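Local coordinates for protein ATP-dependent DNA ligase (Mycobacterium tuberculosis, PDB 6NHX) that seals breaks in double-stranded DNA using ATP, probably acting with Ku in non-homologous end joining, at residues G34-V39 / W107-L112; E144-D149 / H160-V165; S279-T282 / R286-Q289. The protein carries 1 engineered substitution. One frame throughout, in Å; residues are numbered along the deposited sequence.

Contact 1: residues G34-V39 / W107-L112; sequences GYRLLV and WAFDLL. With ATP (adenosine-5'-triphosphate), chain B.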
ATOM      1  N   GLY A  34       0.225   3.027  -0.416  1.00 14.23           N
ATOM      2  CA  GLY A  34      -0.841   4.009  -0.346  1.00 15.97           C
ATOM      3  C   GLY A  34      -2.150   3.360  -0.735  1.00 13.33           C
ATOM      4  O   GLY A  34      -2.307   2.142  -0.563  1.00 15.07           O
ATOM      5  N   TYR A  35      -3.084   4.139  -1.269  1.00 14.22           N
ATOM      6  CA  TYR A  35      -4.345   3.613  -1.771  1.00 14.32           C
ATOM      7  C   TYR A  35      -4.387   3.822  -3.281  1.00 17.72           C
ATOM      8  O   TYR A  35      -4.111   4.924  -3.769  1.00 17.70           O
ATOM      9  CB  TYR A  35      -5.550   4.308  -1.135  1.00 17.08           C
ATOM     10  CG  TYR A  35      -5.822   3.996   0.314  1.00 21.32           C
ATOM     11  CD1 TYR A  35      -5.578   2.739   0.854  1.00 38.65           C
ATOM     12  CD2 TYR A  35      -6.351   4.965   1.138  1.00 26.89           C
ATOM     13  CE1 TYR A  35      -5.846   2.479   2.195  1.00 38.50           C
ATOM     14  CE2 TYR A  35      -6.622   4.718   2.460  1.00 31.53           C
ATOM     15  CZ  TYR A  35      -6.368   3.483   2.989  1.00 32.56           C
ATOM     16  OH  TYR A  35      -6.656   3.283   4.320  1.00 26.19           O
ATOM     17  N   ARG A  36      -4.748   2.772  -4.007  1.00 15.60           N
ATOM     18  CA  ARG A  36      -4.835   2.840  -5.460  1.00 14.17           C
ATOM     19  C   ARG A  36      -6.030   3.682  -5.880  1.00 15.84           C
ATOM     20  O   ARG A  36      -7.142   3.503  -5.375  1.00 19.69           O
ATOM     21  CB  ARG A  36      -5.000   1.422  -6.000  1.00 14.43           C
ATOM     22  CG  ARG A  36      -4.926   1.343  -7.509  1.00 14.71           C
ATOM     23  CD  ARG A  36      -3.497   1.456  -7.994  1.00 14.27           C
ATOM     24  NE  ARG A  36      -3.370   1.137  -9.410  1.00 14.92           N
ATOM     25  CZ  ARG A  36      -3.216  -0.089  -9.893  1.00 12.36           C
ATOM     26  NH1 ARG A  36      -3.156  -1.128  -9.073  1.00 14.04           N
ATOM     27  NH2 ARG A  36      -3.111  -0.275 -11.199  1.00 14.69           N
ATOM     28  N   LEU A  37      -5.811   4.591  -6.831  1.00 15.42           N
ATOM     29  CA  LEU A  37      -6.890   5.424  -7.341  1.00 15.40           C
ATOM     30  C   LEU A  37      -6.833   5.499  -8.855  1.00 15.21           C
ATOM     31  O   LEU A  37      -5.757   5.643  -9.440  1.00 15.29           O
ATOM     32  CB  LEU A  37      -6.812   6.855  -6.809  1.00 17.68           C
ATOM     33  CG  LEU A  37      -7.166   7.062  -5.338  1.00 21.84           C
ATOM     34  CD1 LEU A  37      -7.114   8.539  -5.000  1.00 22.65           C
ATOM     35  CD2 LEU A  37      -8.531   6.467  -4.991  1.00 20.08           C
ATOM     36  N   LEU A  38      -8.004   5.415  -9.480  1.00 15.73           N
ATOM     37  CA  LEU A  38      -8.190   5.849 -10.858  1.00 14.19           C
ATOM     38  C   LEU A  38      -8.767   7.256 -10.806  1.00 17.65           C
ATOM     39  O   LEU A  38      -9.698   7.524 -10.036  1.00 18.89           O
ATOM     40  CB  LEU A  38      -9.126   4.905 -11.621  1.00 15.66           C
ATOM     41  CG  LEU A  38      -8.606   3.466 -11.770  1.00 16.78           C
ATOM     42  CD1 LEU A  38      -9.637   2.614 -12.484  1.00 20.70           C
ATOM     43  CD2 LEU A  38      -7.275   3.418 -12.516  1.00 16.24           C
ATOM     44  N   VAL A  39      -8.209   8.152 -11.612  1.00 15.94           N
ATOM     45  CA  VAL A  39      -8.521   9.576 -11.537  1.00 16.65           C
ATOM     46  C   VAL A  39      -8.999  10.044 -12.905  1.00 18.04           C
ATOM     47  O   VAL A  39      -8.271   9.914 -13.897  1.00 16.62           O
ATOM     48  CB  VAL A  39      -7.298  10.393 -11.103  1.00 15.78           C
ATOM     49  CG1 VAL A  39      -7.600  11.904 -11.146  1.00 20.10           C
ATOM     50  CG2 VAL A  39      -6.812   9.943  -9.720  1.00 16.79           C
ATOM     51  N   TRP A 107       0.335  10.170  -6.842  1.00 14.38           N
ATOM     52  CA  TRP A 107       1.484   9.840  -7.676  1.00 13.50           C
ATOM     53  C   TRP A 107       0.976   8.992  -8.832  1.00 13.54           C
ATOM     54  O   TRP A 107       0.587   7.833  -8.637  1.00 15.87           O
ATOM     55  CB  TRP A 107       2.560   9.098  -6.882  1.00 14.53           C
ATOM     56  CG  TRP A 107       3.320  10.003  -5.918  1.00 16.45           C
ATOM     57  CD1 TRP A 107       3.008  11.291  -5.582  1.00 19.26           C
ATOM     58  CD2 TRP A 107       4.508   9.677  -5.171  1.00 12.25           C
ATOM     59  NE1 TRP A 107       3.930  11.790  -4.683  1.00 16.25           N
ATOM     60  CE2 TRP A 107       4.859  10.819  -4.419  1.00 13.05           C
ATOM     61  CE3 TRP A 107       5.309   8.539  -5.072  1.00 11.49           C
ATOM     62  CZ2 TRP A 107       5.972  10.848  -3.582  1.00 13.48           C
ATOM     63  CZ3 TRP A 107       6.421   8.577  -4.230  1.00 13.02           C
ATOM     64  CH2 TRP A 107       6.734   9.715  -3.491  1.00 12.39           C
ATOM     65  N   ALA A 108       1.002   9.571 -10.027  1.00 14.56           N
ATOM     66  CA  ALA A 108       0.474   8.901 -11.207  1.00 12.63           C
ATOM     67  C   ALA A 108       1.524   7.977 -11.806  1.00 12.88           C
ATOM     68  O   ALA A 108       2.706   8.334 -11.899  1.00 13.85           O
ATOM     69  CB  ALA A 108       0.081   9.942 -12.256  1.00 14.44           C
ATOM     70  N   PHE A 109       1.075   6.801 -12.243  1.00 12.13           N
ATOM     71  CA  PHE A 109       1.960   5.870 -12.935  1.00 12.79           C
ATOM     72  C   PHE A 109       1.382   5.267 -14.207  1.00 13.63           C
ATOM     73  O   PHE A 109       2.078   4.489 -14.877  1.00 14.85           O
ATOM     74  CB  PHE A 109       2.548   4.785 -12.009  1.00 13.04           C
ATOM     75  CG  PHE A 109       1.540   4.077 -11.134  1.00 12.61           C
ATOM     76  CD1 PHE A 109       0.521   3.295 -11.688  1.00 14.37           C
ATOM     77  CD2 PHE A 109       1.660   4.124  -9.733  1.00 13.03           C
ATOM     78  CE1 PHE A 109      -0.395   2.614 -10.869  1.00 13.81           C
ATOM     79  CE2 PHE A 109       0.752   3.447  -8.914  1.00 14.16           C
ATOM     80  CZ  PHE A 109      -0.270   2.695  -9.479  1.00 15.20           C
ATOM     81  N   ASP A 110       0.157   5.625 -14.584  1.00 13.04           N
ATOM     82  CA  ASP A 110      -0.336   5.219 -15.892  1.00 13.93           C
ATOM     83  C   ASP A 110      -1.288   6.282 -16.419  1.00 12.94           C
ATOM     84  O   ASP A 110      -1.833   7.101 -15.670  1.00 14.30           O
ATOM     85  CB  ASP A 110      -0.963   3.820 -15.909  1.00 12.91           C
ATOM     86  CG  ASP A 110      -0.544   3.020 -17.129  1.00 12.84           C
ATOM     87  OD1 ASP A 110      -0.417   3.637 -18.218  1.00 14.76           O
ATOM     88  OD2 ASP A 110      -0.332   1.790 -17.003  1.00 13.59           O
ATOM     89  N   LEU A 111      -1.470   6.251 -17.737  1.00 12.99           N
ATOM     90  CA  LEU A 111      -2.359   7.155 -18.452  1.00 13.21           C
ATOM     91  C   LEU A 111      -3.234   6.274 -19.323  1.00 14.60           C
ATOM     92  O   LEU A 111      -2.717   5.541 -20.182  1.00 15.65           O
ATOM     93  CB  LEU A 111      -1.543   8.114 -19.320  1.00 15.32           C
ATOM     94  CG  LEU A 111      -2.341   9.119 -20.156  1.00 14.28           C
ATOM     95  CD1 LEU A 111      -3.096  10.105 -19.263  1.00 16.62           C
ATOM     96  CD2 LEU A 111      -1.411   9.874 -21.093  1.00 21.22           C
ATOM     97  N   LEU A 112      -4.538   6.281 -19.061  1.00 12.48           N
ATOM     98  CA  LEU A 112      -5.453   5.371 -19.741  1.00 13.33           C
ATOM     99  C   LEU A 112      -6.308   6.045 -20.797  1.00 14.04           C
ATOM    100  O   LEU A 112      -6.908   5.346 -21.625  1.00 15.79           O
ATOM    101  CB  LEU A 112      -6.384   4.690 -18.728  1.00 15.27           C
ATOM    102  CG  LEU A 112      -5.693   4.042 -17.524  1.00 15.80           C
ATOM    103  CD1 LEU A 112      -6.700   3.279 -16.683  1.00 17.76           C
ATOM    104  CD2 LEU A 112      -4.532   3.141 -17.962  1.00 16.94           C
TER
HETATM  105  PG  ATP B1000      -2.786  -6.341  -4.090  1.00 17.91           P
HETATM  106  O1G ATP B1000      -1.756  -6.620  -5.166  1.00 17.33           O
HETATM  107  O2G ATP B1000      -4.004  -7.246  -4.113  1.00 20.04           O
HETATM  108  O3G ATP B1000      -3.149  -4.869  -4.004  1.00 18.64           O
HETATM  109  PB  ATP B1000      -1.448  -5.798  -1.544  1.00 22.60           P
HETATM  110  O1B ATP B1000      -0.963  -6.671  -0.415  1.00 31.05           O
HETATM  111  O2B ATP B1000      -2.343  -4.607  -1.279  1.00 33.43           O
HETATM  112  O3B ATP B1000      -2.089  -6.744  -2.680  1.00 22.96           O
HETATM  113  PA  ATP B1000       1.363  -5.484  -2.184  1.00 19.07           P
HETATM  114  O1A ATP B1000       1.632  -6.955  -2.270  1.00 22.17           O
HETATM  115  O2A ATP B1000       1.778  -4.607  -1.031  1.00 23.61           O
HETATM  116  O3A ATP B1000      -0.205  -5.275  -2.398  1.00 24.28           O
HETATM  117  O5' ATP B1000       1.752  -4.803  -3.600  1.00 22.18           O
HETATM  118  C5' ATP B1000       1.852  -3.386  -3.718  1.00 17.49           C
HETATM  119  C4' ATP B1000       0.478  -2.749  -3.948  1.00 14.02           C
HETATM  120  O4' ATP B1000       0.701  -1.377  -4.273  1.00 17.12           O
HETATM  121  C3' ATP B1000      -0.288  -3.349  -5.108  1.00 15.36           C
HETATM  122  O3' ATP B1000      -1.678  -3.099  -4.914  1.00 17.30           O
HETATM  123  C2' ATP B1000       0.195  -2.494  -6.246  1.00 14.78           C
HETATM  124  O2' ATP B1000      -0.707  -2.500  -7.362  1.00 15.59           O
HETATM  125  C1' ATP B1000       0.286  -1.110  -5.611  1.00 17.37           C
HETATM  126  N9  ATP B1000       1.371  -0.296  -6.196  1.00 14.25           N
HETATM  127  C8  ATP B1000       2.285   0.435  -5.510  1.00 14.33           C
HETATM  128  N7  ATP B1000       3.120   1.093  -6.361  1.00 12.43           N
HETATM  129  C5  ATP B1000       2.709   0.784  -7.606  1.00 11.63           C
HETATM  130  C6  ATP B1000       3.160   1.117  -8.950  1.00 11.01           C
HETATM  131  N6  ATP B1000       4.231   1.899  -9.131  1.00 12.23           N
HETATM  132  N1  ATP B1000       2.482   0.596  -9.983  1.00 11.03           N
HETATM  133  C2  ATP B1000       1.419  -0.201  -9.826  1.00 11.57           C
HETATM  134  N3  ATP B1000       0.956  -0.565  -8.620  1.00 12.55           N
HETATM  135  C4  ATP B1000       1.572  -0.120  -7.501  1.00 12.76           C
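Phe109 meets Arg36 beside the bound adenine in the wall of the ATP pocket, in the antiparallel sheet of the nucleotidyltransferase domain. Strands 35-42 and 105-114 are not neighbours in this sheet: strand 74-82 runs between them, and only side chains bridge the gap. Phe109 stands with CG between its backbone N and carbonyl carbon (chi1 49°), which lays one face of the ring against the adenine. ATP N1 lies over the ring centre, 3.3 Å above its plane, and Phe109 CE2 comes within 3.4 Å of ATP C6. Arg36 reaches the same ring at its edge and in its plane, NE lying 3.5 Å from Phe109 CZ, while the guanidinium is turned 59° from the ring. A salt bridge from NE to Asp78 and a bond from NH2 to the carbonyl of Met11 fix that group, and Arg36 NH1 sits 3.3 Å from ATP O2', so one arginine borders both ribose and aromatic platform. Phe109 and Asp110 together face Asp78, forming a classic beta bulge. Asp110 OD1 accepts the N-H of the next residue, Leu111 N, at 2.9 Å in a bent bond (141°), through its anti lone pair, and the same oxygen pairs with Arg127. Leu111 packs on helix 124-136. At Leu112 the contact becomes purely apolar, with CD1 4.2 Å from Leu38 CD2.

Contact 2: residues E144-D149 / H160-V165; sequences ELLPGD and HGWEGV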
ATOM      1  N   GLU A 144       9.673   9.066 -11.819  1.00 13.23           N
ATOM      2  CA  GLU A 144      10.443   8.510 -12.922  1.00 15.11           C
ATOM      3  C   GLU A 144      10.663   7.003 -12.755  1.00 14.18           C
ATOM      4  O   GLU A 144      10.574   6.422 -11.661  1.00 15.23           O
ATOM      5  CB  GLU A 144      11.794   9.221 -13.022  1.00 16.48           C
ATOM      6  CG  GLU A 144      11.685  10.679 -13.437  1.00 17.29           C
ATOM      7  CD  GLU A 144      13.017  11.409 -13.382  1.00 25.63           C
ATOM      8  OE1 GLU A 144      13.097  12.552 -13.902  1.00 20.88           O
ATOM      9  OE2 GLU A 144      13.982  10.852 -12.818  1.00 23.85           O
ATOM     10  N   LEU A 145      10.985   6.370 -13.878  1.00 14.90           N
ATOM     11  CA  LEU A 145      11.364   4.968 -13.859  1.00 13.86           C
ATOM     12  C   LEU A 145      12.741   4.805 -13.229  1.00 18.11           C
ATOM     13  O   LEU A 145      13.563   5.729 -13.226  1.00 19.78           O
ATOM     14  CB  LEU A 145      11.401   4.424 -15.280  1.00 15.65           C
ATOM     15  CG  LEU A 145      10.086   4.453 -16.060  1.00 14.96           C
ATOM     16  CD1 LEU A 145      10.276   3.836 -17.443  1.00 20.36           C
ATOM     17  CD2 LEU A 145       9.009   3.708 -15.285  1.00 18.25           C
ATOM     18  N   LEU A 146      12.988   3.613 -12.701  1.00 18.06           N
ATOM     19  CA  LEU A 146      14.285   3.264 -12.157  1.00 15.82           C
ATOM     20  C   LEU A 146      15.177   2.764 -13.290  1.00 19.80           C
ATOM     21  O   LEU A 146      14.756   1.902 -14.062  1.00 25.51           O
ATOM     22  CB  LEU A 146      14.122   2.165 -11.101  1.00 16.83           C
ATOM     23  CG  LEU A 146      13.438   2.578  -9.790  1.00 23.12           C
ATOM     24  CD1 LEU A 146      12.789   1.421  -9.056  1.00 20.97           C
ATOM     25  CD2 LEU A 146      14.454   3.245  -8.884  1.00 32.72           C
ATOM     26  N   PRO A 147      16.391   3.278 -13.426  1.00 31.06           N
ATOM     27  CA  PRO A 147      17.264   2.810 -14.505  1.00 31.97           C
ATOM     28  C   PRO A 147      17.848   1.436 -14.214  1.00 26.57           C
ATOM     29  O   PRO A 147      17.859   0.947 -13.084  1.00 27.83           O
ATOM     30  CB  PRO A 147      18.368   3.873 -14.553  1.00 38.24           C
ATOM     31  CG  PRO A 147      18.421   4.407 -13.170  1.00 42.71           C
ATOM     32  CD  PRO A 147      16.998   4.386 -12.669  1.00 41.58           C
ATOM     33  N   GLY A 148      18.318   0.809 -15.286  1.00 36.72           N
ATOM     34  CA  GLY A 148      19.023  -0.449 -15.180  1.00 30.97           C
ATOM     35  C   GLY A 148      18.140  -1.659 -15.384  1.00 20.22           C
ATOM     36  O   GLY A 148      16.948  -1.583 -15.686  1.00 22.20           O
ATOM     37  N   ASP A 149      18.773  -2.815 -15.222  1.00 19.64           N
ATOM     38  CA  ASP A 149      18.061  -4.081 -15.206  1.00 20.33           C
ATOM     39  C   ASP A 149      17.421  -4.279 -13.828  1.00 20.75           C
ATOM     40  O   ASP A 149      17.517  -3.424 -12.946  1.00 19.01           O
ATOM     41  CB  ASP A 149      18.998  -5.218 -15.619  1.00 19.59           C
ATOM     42  CG  ASP A 149      19.480  -5.083 -17.068  1.00 34.67           C
ATOM     43  OD1 ASP A 149      20.685  -5.303 -17.333  1.00 35.22           O
ATOM     44  OD2 ASP A 149      18.656  -4.742 -17.945  1.00 33.74           O
ATOM     45  N   HIS A 160      16.806   4.070  -1.616  1.00 16.37           N
ATOM     46  CA  HIS A 160      15.853   5.141  -1.343  1.00 16.26           C
ATOM     47  C   HIS A 160      14.973   4.862  -0.134  1.00 18.64           C
ATOM     48  O   HIS A 160      14.286   5.776   0.341  1.00 19.97           O
ATOM     49  CB  HIS A 160      14.951   5.350  -2.563  1.00 15.76           C
ATOM     50  CG  HIS A 160      15.579   6.144  -3.668  1.00 16.52           C
ATOM     51  ND1 HIS A 160      15.956   7.463  -3.519  1.00 29.83           N
ATOM     52  CD2 HIS A 160      15.852   5.820  -4.954  1.00 21.18           C
ATOM     53  CE1 HIS A 160      16.458   7.906  -4.658  1.00 29.99           C
ATOM     54  NE2 HIS A 160      16.404   6.930  -5.546  1.00 29.81           N
ATOM     55  N   GLY A 161      14.965   3.639   0.385  1.00 17.11           N
ATOM     56  CA  GLY A 161      14.032   3.304   1.440  1.00 16.40           C
ATOM     57  C   GLY A 161      12.627   3.017   0.970  1.00 14.33           C
ATOM     58  O   GLY A 161      11.702   2.965   1.793  1.00 16.79           O
ATOM     59  N   TRP A 162      12.437   2.788  -0.320  1.00 13.83           N
ATOM     60  CA  TRP A 162      11.123   2.467  -0.839  1.00 13.66           C
ATOM     61  C   TRP A 162      10.749   1.021  -0.513  1.00 13.49           C
ATOM     62  O   TRP A 162      11.594   0.212  -0.124  1.00 14.59           O
ATOM     63  CB  TRP A 162      11.097   2.707  -2.352  1.00 13.48           C
ATOM     64  CG  TRP A 162      11.355   4.149  -2.717  1.00 14.37           C
ATOM     65  CD1 TRP A 162      11.221   5.238  -1.904  1.00 16.55           C
ATOM     66  CD2 TRP A 162      11.808   4.640  -3.980  1.00 14.72           C
ATOM     67  NE1 TRP A 162      11.543   6.380  -2.594  1.00 17.44           N
ATOM     68  CE2 TRP A 162      11.910   6.037  -3.868  1.00 14.70           C
ATOM     69  CE3 TRP A 162      12.114   4.034  -5.202  1.00 17.52           C
ATOM     70  CZ2 TRP A 162      12.328   6.844  -4.929  1.00 16.09           C
ATOM     71  CZ3 TRP A 162      12.527   4.836  -6.257  1.00 17.74           C
ATOM     72  CH2 TRP A 162      12.623   6.225  -6.114  1.00 18.67           C
ATOM     73  N   GLU A 163       9.455   0.707  -0.645  1.00 13.47           N
ATOM     74  CA  GLU A 163       8.964  -0.607  -0.219  1.00 14.44           C
ATOM     75  C   GLU A 163       9.420  -1.720  -1.160  1.00 12.53           C
ATOM     76  O   GLU A 163       9.590  -2.870  -0.728  1.00 12.20           O
ATOM     77  CB  GLU A 163       7.436  -0.592  -0.107  1.00 17.27           C
ATOM     78  CG  GLU A 163       6.847  -1.823   0.612  1.00 17.42           C
ATOM     79  CD  GLU A 163       7.101  -1.830   2.125  1.00 22.17           C
ATOM     80  OE1 GLU A 163       7.213  -2.928   2.712  1.00 20.87           O
ATOM     81  OE2 GLU A 163       7.196  -0.750   2.735  1.00 23.05           O
ATOM     82  N   GLY A 164       9.644  -1.409  -2.428  1.00 12.50           N
ATOM     83  CA  GLY A 164       9.951  -2.439  -3.402  1.00 12.53           C
ATOM     84  C   GLY A 164       9.925  -1.868  -4.804  1.00 10.46           C
ATOM     85  O   GLY A 164      10.124  -0.663  -5.006  1.00 11.54           O
ATOM     86  N   VAL A 165       9.665  -2.747  -5.758  1.00 11.34           N
ATOM     87  CA  VAL A 165       9.653  -2.428  -7.181  1.00 10.14           C
ATOM     88  C   VAL A 165       8.461  -3.105  -7.828  1.00 10.52           C
ATOM     89  O   VAL A 165       8.110  -4.229  -7.465  1.00 12.30           O
ATOM     90  CB  VAL A 165      10.976  -2.858  -7.858  1.00 12.31           C
ATOM     91  CG1 VAL A 165      10.898  -2.838  -9.364  1.00 15.39           C
ATOM     92  CG2 VAL A 165      12.145  -2.021  -7.364  1.00 16.10           C
TER
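Leu146 carries this contact alone from its side, its two methyls splitting between Trp162 and Val165. The apolar touches come first. Leu146 CD2 approaches Trp162 at the indole's edge, close to the ring plane and 3.6 Å from CZ3, the two side chains running alongside one another and pointing opposite ways. Leu146 CD1 lies 3.9 Å from Val165 CG2. With CG set anti to the carbonyl carbon (chi1 -70°), the branch points toward Trp162 and Val165, and Ala153 and Cys156 of helix 150-160 also pack on it.

The indole is packed on further sides: the aliphatic His160 CB lies over the centre of one Trp162 face, 3.3 Å above the plane, and Trp32 meets the indole edge-to-face. In the backbone, Gly161 ends helix 150-160 in a Schellman motif, and the Leu146 loop is hydrogen-bonded to Phe28 of strand 26-31.

Beyond the tryptophan, Glu163 pairs with Arg277 and is a probable manganese ligand. Neither a hydrogen bond nor a charge pair joins the two segments, so the loop before helix 150-160 and the turn after it cohere through the burial of Leu146, Val165 and the indole edge.

Contact 3: residues S279-T282 / R286-Q289; sequences SEWT and RLRQ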
ATOM      1  N   SER A 279      12.538  -9.937   9.452  1.00 18.60           N
ATOM      2  CA  SER A 279      13.707 -10.535   8.823  1.00 19.91           C
ATOM      3  C   SER A 279      13.538 -12.043   8.729  1.00 23.10           C
ATOM      4  O   SER A 279      13.480 -12.610   7.632  1.00 23.41           O
ATOM      5  CB  SER A 279      14.976 -10.173   9.599  1.00 20.06           C
ATOM      6  OG  SER A 279      14.849 -10.528  10.962  1.00 23.67           O
ATOM      7  N   GLU A 280      13.432 -12.708   9.875  1.00 22.85           N
ATOM      8  CA  GLU A 280      13.282 -14.155   9.922  1.00 22.24           C
ATOM      9  C   GLU A 280      12.450 -14.511  11.143  1.00 23.87           C
ATOM     10  O   GLU A 280      12.308 -13.717  12.075  1.00 20.02           O
ATOM     11  CB  GLU A 280      14.638 -14.881  10.026  1.00 32.93           C
ATOM     12  CG  GLU A 280      15.642 -14.571   8.921  1.00 52.38           C
ATOM     13  CD  GLU A 280      15.199 -15.074   7.554  1.00 65.61           C
ATOM     14  OE1 GLU A 280      14.345 -15.985   7.498  1.00 66.01           O
ATOM     15  OE2 GLU A 280      15.705 -14.554   6.536  1.00 67.88           O
ATOM     16  N   TRP A 281      11.904 -15.723  11.133  1.00 23.68           N
ATOM     17  CA  TRP A 281      11.273 -16.268  12.325  1.00 22.53           C
ATOM     18  C   TRP A 281      12.349 -16.816  13.250  1.00 26.09           C
ATOM     19  O   TRP A 281      13.355 -17.369  12.794  1.00 30.25           O
ATOM     20  CB  TRP A 281      10.337 -17.418  11.948  1.00 23.17           C
ATOM     21  CG  TRP A 281       9.094 -17.015  11.210  1.00 24.94           C
ATOM     22  CD1 TRP A 281       8.943 -16.926   9.860  1.00 31.22           C
ATOM     23  CD2 TRP A 281       7.819 -16.686  11.780  1.00 24.52           C
ATOM     24  NE1 TRP A 281       7.656 -16.549   9.551  1.00 28.45           N
ATOM     25  CE2 TRP A 281       6.947 -16.396  10.712  1.00 29.94           C
ATOM     26  CE3 TRP A 281       7.334 -16.600  13.089  1.00 27.41           C
ATOM     27  CZ2 TRP A 281       5.616 -16.026  10.913  1.00 29.48           C
ATOM     28  CZ3 TRP A 281       6.011 -16.239  13.287  1.00 24.70           C
ATOM     29  CH2 TRP A 281       5.169 -15.954  12.205  1.00 26.01           C
ATOM     30  N   THR A 282      12.155 -16.640  14.550  1.00 19.75           N
ATOM     31  CA  THR A 282      12.978 -17.377  15.494  1.00 25.22           C
ATOM     32  C   THR A 282      12.452 -18.801  15.608  1.00 28.73           C
ATOM     33  O   THR A 282      11.297 -19.075  15.276  1.00 25.59           O
ATOM     34  CB  THR A 282      12.919 -16.733  16.872  1.00 22.54           C
ATOM     35  OG1 THR A 282      11.650 -17.022  17.468  1.00 21.72           O
ATOM     36  CG2 THR A 282      13.130 -15.232  16.801  1.00 28.20           C
ATOM     37  N   ARG A 286       8.779 -16.397  16.961  1.00 22.02           N
ATOM     38  CA  ARG A 286       8.690 -14.945  17.032  1.00 21.62           C
ATOM     39  C   ARG A 286       9.234 -14.315  15.752  1.00 21.59           C
ATOM     40  O   ARG A 286      10.086 -14.886  15.072  1.00 25.01           O
ATOM     41  CB  ARG A 286       9.483 -14.409  18.225  1.00 23.68           C
ATOM     42  CG  ARG A 286       9.173 -15.096  19.550  1.00 27.33           C
ATOM     43  CD  ARG A 286       7.762 -14.771  20.013  1.00 29.15           C
ATOM     44  NE  ARG A 286       7.478 -15.331  21.333  1.00 27.67           N
ATOM     45  CZ  ARG A 286       7.824 -14.744  22.474  1.00 37.87           C
ATOM     46  NH1 ARG A 286       8.475 -13.585  22.450  1.00 32.86           N
ATOM     47  NH2 ARG A 286       7.527 -15.311  23.638  1.00 30.73           N
ATOM     48  N   LEU A 287       8.740 -13.121  15.432  1.00 17.54           N
ATOM     49  CA  LEU A 287       9.195 -12.379  14.261  1.00 19.83           C
ATOM     50  C   LEU A 287      10.359 -11.476  14.660  1.00 26.56           C
ATOM     51  O   LEU A 287      10.213 -10.618  15.537  1.00 27.64           O
ATOM     52  CB  LEU A 287       8.047 -11.567  13.664  1.00 19.28           C
ATOM     53  CG  LEU A 287       6.904 -12.397  13.083  1.00 18.45           C
ATOM     54  CD1 LEU A 287       5.663 -11.527  12.911  1.00 20.58           C
ATOM     55  CD2 LEU A 287       7.300 -13.027  11.752  1.00 20.65           C
ATOM     56  N   ARG A 288      11.514 -11.678  14.027  1.00 22.09           N
ATOM     57  CA  ARG A 288      12.667 -10.823  14.272  1.00 21.28           C
ATOM     58  C   ARG A 288      12.589  -9.558  13.425  1.00 21.93           C
ATOM     59  O   ARG A 288      12.053  -9.560  12.310  1.00 20.63           O
ATOM     60  CB  ARG A 288      13.968 -11.559  13.949  1.00 23.59           C
ATOM     61  CG  ARG A 288      14.409 -12.533  15.015  1.00 25.04           C
ATOM     62  CD  ARG A 288      15.879 -12.871  14.871  1.00 34.00           C
ATOM     63  NE  ARG A 288      16.409 -13.469  16.093  1.00 49.16           N
ATOM     64  CZ  ARG A 288      16.756 -14.746  16.208  1.00 51.50           C
ATOM     65  NH1 ARG A 288      16.638 -15.563  15.170  1.00 51.56           N
ATOM     66  NH2 ARG A 288      17.224 -15.206  17.359  1.00 50.11           N
ATOM     67  N   GLN A 289      13.132  -8.469  13.972  1.00 26.24           N
ATOM     68  CA  GLN A 289      13.223  -7.183  13.277  1.00 29.05           C
ATOM     69  C   GLN A 289      11.882  -6.784  12.674  1.00 25.50           C
ATOM     70  O   GLN A 289      11.779  -6.394  11.506  1.00 22.98           O
ATOM     71  CB  GLN A 289      14.334  -7.198  12.230  1.00 33.10           C
ATOM     72  CG  GLN A 289      15.721  -7.309  12.836  1.00 42.34           C
ATOM     73  CD  GLN A 289      16.809  -7.266  11.794  1.00 51.28           C
ATOM     74  OE1 GLN A 289      17.484  -8.264  11.547  1.00 57.53           O
ATOM     75  NE2 GLN A 289      16.985  -6.109  11.168  1.00 53.66           N
TER
HETATM   76  O   HOH W   1      17.312 -11.088  11.645  1.00 41.77           O
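Ser279-Thr282 and Arg286-Gln289 run antiparallel, their directions 151° apart, with backbone bonds from Ser279 N to Arg288 O (2.9 Å), Arg288 N to Glu280 O and Thr282 N to Arg286 O (2.8 Å), and a single bridge pairing Trp281 with Leu287. This is the end of a beta-hairpin that prolongs strands 273-278 and 291-295 of the C-terminal OB-fold domain. On the face that turns to the barrel, Leu287 lies alongside Trp281, and its CD2 sits over the centre of the six-membered ring, 3.4 Å from the centroid and 7° off the normal, a close CH-pi contact. Met213 and Val276 pack on the leucine, and Arg306 makes a cation-pi contact with the indole. Thr282 works on the other face with both branches. With chi1 at 74°, Thr282 OG1 faces the other segment, accepts Arg286 N at 3.0 Å and so helps close the turn. Its CG2 lies over the middle of the flat Arg288 guanidinium, 3.7 Å above it, the two side chains crossing at about a right angle. The same methyl, Thr282 CG2, also touches the arginine's aliphatic part, 3.5 Å from Arg288 CG. At the far end a water links the two segments, 2.6 Å from Ser279 OG and donating to Gln289 OE1 at 2.8 Å.

Contacts 1 and 2 are buried in the nucleotidyltransferase part, their centres about 17 Å apart; contact 1 lies between two strands of the antiparallel sheet, contact 2 between a loop and the start of strand 164-169 in the other sheet. Trp32, which touches both Trp107 and Trp162, lies between them. Contact 1 combines charge, aromatic ring and nucleotide, since it lines the ATP pocket itself, while contact 2 is hydrocarbon packing set beside a likely metal ligand. Contact 3 belongs to the OB domain, on the opposite side of the chain's centre from contact 1 (centres about 34 Å apart). It is a surface hairpin and alone is held by backbone bonds between its segments.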